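Local coordinates for protein amino Transferase (Eubacterium rectale, PDB 3ELE) that probably catalyses amino-group transfer as a class I and II aminotransferase, with pyridoxal-5'-phosphate bound as its cofactor, at residues E126-A131 against R147-P152. Numbering follows the deposited sequence.
Sequences EFITIA and RLVEVP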
loop_
_atom_site.group_PDB
_atom_site.type_symbol
_atom_site.label_atom_id
_atom_site.label_comp_id
_atom_site.label_asym_id
_atom_site.label_seq_id
_atom_site.Cartn_x
_atom_site.Cartn_y
_atom_site.Cartn_z
ATOM N N GLU A 126 12.280 17.698 -11.051
ATOM C CA GLU A 126 11.214 17.634 -12.054
ATOM C C GLU A 126 11.114 16.260 -12.685
ATOM O O GLU A 126 12.141 15.616 -12.943
ATOM C CB GLU A 126 11.472 18.669 -13.136
ATOM C CG GLU A 126 11.373 20.123 -12.631
ATOM C CD GLU A 126 11.851 21.193 -13.637
ATOM O OE1 GLU A 126 12.301 20.863 -14.753
ATOM O OE2 GLU A 126 11.802 22.385 -13.277
ATOM N N PHE A 127 9.869 15.796 -12.888
ATOM C CA PHE A 127 9.587 14.591 -13.657
ATOM C C PHE A 127 8.737 15.026 -14.851
ATOM O O PHE A 127 7.772 15.795 -14.695
ATOM C CB PHE A 127 8.905 13.505 -12.820
ATOM C CG PHE A 127 9.799 12.936 -11.771
ATOM C CD1 PHE A 127 10.644 11.851 -12.061
ATOM C CD2 PHE A 127 9.840 13.503 -10.491
ATOM C CE1 PHE A 127 11.523 11.326 -11.068
ATOM C CE2 PHE A 127 10.694 12.984 -9.500
ATOM C CZ PHE A 127 11.530 11.884 -9.780
ATOM N N ILE A 128 9.117 14.541 -16.037
ATOM C CA ILE A 128 8.500 14.905 -17.293
ATOM C C ILE A 128 7.496 13.841 -17.704
ATOM O O ILE A 128 7.805 12.641 -17.671
ATOM C CB ILE A 128 9.537 15.066 -18.430
ATOM C CG1 ILE A 128 10.474 16.248 -18.173
ATOM C CG2 ILE A 128 8.869 15.317 -19.791
ATOM C CD1 ILE A 128 11.514 16.375 -19.246
ATOM N N THR A 129 6.308 14.296 -18.090
ATOM C CA THR A 129 5.237 13.411 -18.636
ATOM C C THR A 129 5.010 13.908 -20.074
ATOM O O THR A 129 5.257 15.100 -20.373
ATOM C CB THR A 129 3.975 13.413 -17.768
ATOM O OG1 THR A 129 3.043 12.423 -18.249
ATOM C CG2 THR A 129 3.294 14.773 -17.753
ATOM N N ILE A 130 4.647 12.982 -20.965
ATOM C CA ILE A 130 4.407 13.272 -22.383
ATOM C C ILE A 130 2.891 13.255 -22.554
ATOM O O ILE A 130 2.261 12.213 -22.351
ATOM C CB ILE A 130 5.078 12.217 -23.330
ATOM C CG1 ILE A 130 6.550 11.976 -22.964
ATOM C CG2 ILE A 130 4.998 12.656 -24.808
ATOM C CD1 ILE A 130 7.406 13.197 -23.049
ATOM N N ALA A 131 2.315 14.408 -22.902
ATOM C CA ALA A 131 0.871 14.541 -23.110
ATOM C C ALA A 131 0.428 13.776 -24.384
ATOM O O ALA A 131 1.221 13.642 -25.302
ATOM C CB ALA A 131 0.450 16.003 -23.202
ATOM N N ARG A 147 8.013 18.132 -8.863
ATOM C CA ARG A 147 7.081 18.796 -9.756
ATOM C C ARG A 147 6.983 18.109 -11.113
ATOM O O ARG A 147 7.903 17.438 -11.551
ATOM C CB ARG A 147 7.432 20.280 -9.873
ATOM C CG ARG A 147 6.937 21.077 -8.649
ATOM C CD ARG A 147 6.970 22.555 -8.919
ATOM N NE ARG A 147 8.341 23.040 -9.069
ATOM C CZ ARG A 147 8.680 24.261 -9.492
ATOM N NH1 ARG A 147 7.751 25.154 -9.847
ATOM N NH2 ARG A 147 9.975 24.598 -9.558
ATOM N N LEU A 148 5.823 18.257 -11.733
ATOM C CA LEU A 148 5.535 17.637 -13.007
ATOM C C LEU A 148 5.704 18.672 -14.120
ATOM O O LEU A 148 5.286 19.822 -13.973
ATOM C CB LEU A 148 4.126 17.082 -13.012
ATOM C CG LEU A 148 3.765 16.217 -14.216
ATOM C CD1 LEU A 148 4.570 14.904 -14.181
ATOM C CD2 LEU A 148 2.280 15.951 -14.214
ATOM N N VAL A 149 6.342 18.253 -15.206
ATOM C CA VAL A 149 6.567 19.076 -16.403
ATOM C C VAL A 149 5.909 18.313 -17.555
ATOM O O VAL A 149 6.222 17.158 -17.772
ATOM C CB VAL A 149 8.077 19.272 -16.621
ATOM C CG1 VAL A 149 8.383 19.974 -17.957
ATOM C CG2 VAL A 149 8.616 20.061 -15.487
ATOM N N GLU A 150 4.967 18.951 -18.251
ATOM C CA GLU A 150 4.248 18.347 -19.369
ATOM C C GLU A 150 4.878 18.684 -20.695
ATOM O O GLU A 150 5.119 19.860 -20.960
ATOM C CB GLU A 150 2.806 18.865 -19.439
ATOM C CG GLU A 150 1.977 18.569 -18.217
ATOM C CD GLU A 150 0.540 19.082 -18.308
ATOM O OE1 GLU A 150 0.083 19.501 -19.394
ATOM O OE2 GLU A 150 -0.152 19.012 -17.271
ATOM N N VAL A 151 5.118 17.660 -21.528
ATOM C CA VAL A 151 5.538 17.886 -22.909
ATOM C C VAL A 151 4.236 17.949 -23.734
ATOM O O VAL A 151 3.398 17.019 -23.629
ATOM C CB VAL A 151 6.481 16.813 -23.449
ATOM C CG1 VAL A 151 6.830 17.108 -24.922
ATOM C CG2 VAL A 151 7.740 16.747 -22.604
ATOM N N PRO A 152 4.017 19.052 -24.507
ATOM C CA PRO A 152 2.821 19.134 -25.377
ATOM C C PRO A 152 2.690 17.953 -26.348
ATOM O O PRO A 152 3.699 17.436 -26.847
ATOM C CB PRO A 152 3.020 20.443 -26.145
ATOM C CG PRO A 152 3.879 21.245 -25.282
ATOM C CD PRO A 152 4.806 20.298 -24.584
HETATM O O HOH W 1 12.057 22.804 -10.711
#
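Val-151 sets its CG2 methyl against two isoleucines, 3.4 Å from Ile-128 CG2, a tight fit, and 3.6 Å from Ile-130 CD1. It lies side by side with Ile-130, pointing the same way, but crosses Ile-128 obliquely. With CG1 anti to the backbone N (chi1 178°), CG2 is the branch that touches both; valine and isoleucine suit these places by offering methyls close to the backbone. On the same face Val-149 CG2 rests against Glu-126, which combines aliphatic carbons with a polar end: Asn-170 holds OE1, while one water accepts a weak bond from Arg-147 NH2 and donates to OE2. On the other face Leu-148, long enough to reach across, brings CD1 to Thr-129 CG2 at 3.8 Å; Glu-150, whose OE2 is hydrogen-bonded to Tyr-133 OH, flanks that methyl with CG. An alanine at Leu-148 would probably leave Thr-129 CG2 without the leucine methyls that pack on it and open a gap facing Lys-138 and Ile-177. Five backbone hydrogen bonds join the parallel strands. Helix 136-143 links them as a beta-alpha-beta unit and packs on Phe-127, Thr-129 and Leu-148; helix 162-167 covers Ile-128 and Val-151, strand 147-151 forms the sheet's edge within this chain, and strand 173-178 continues it beyond 126-130.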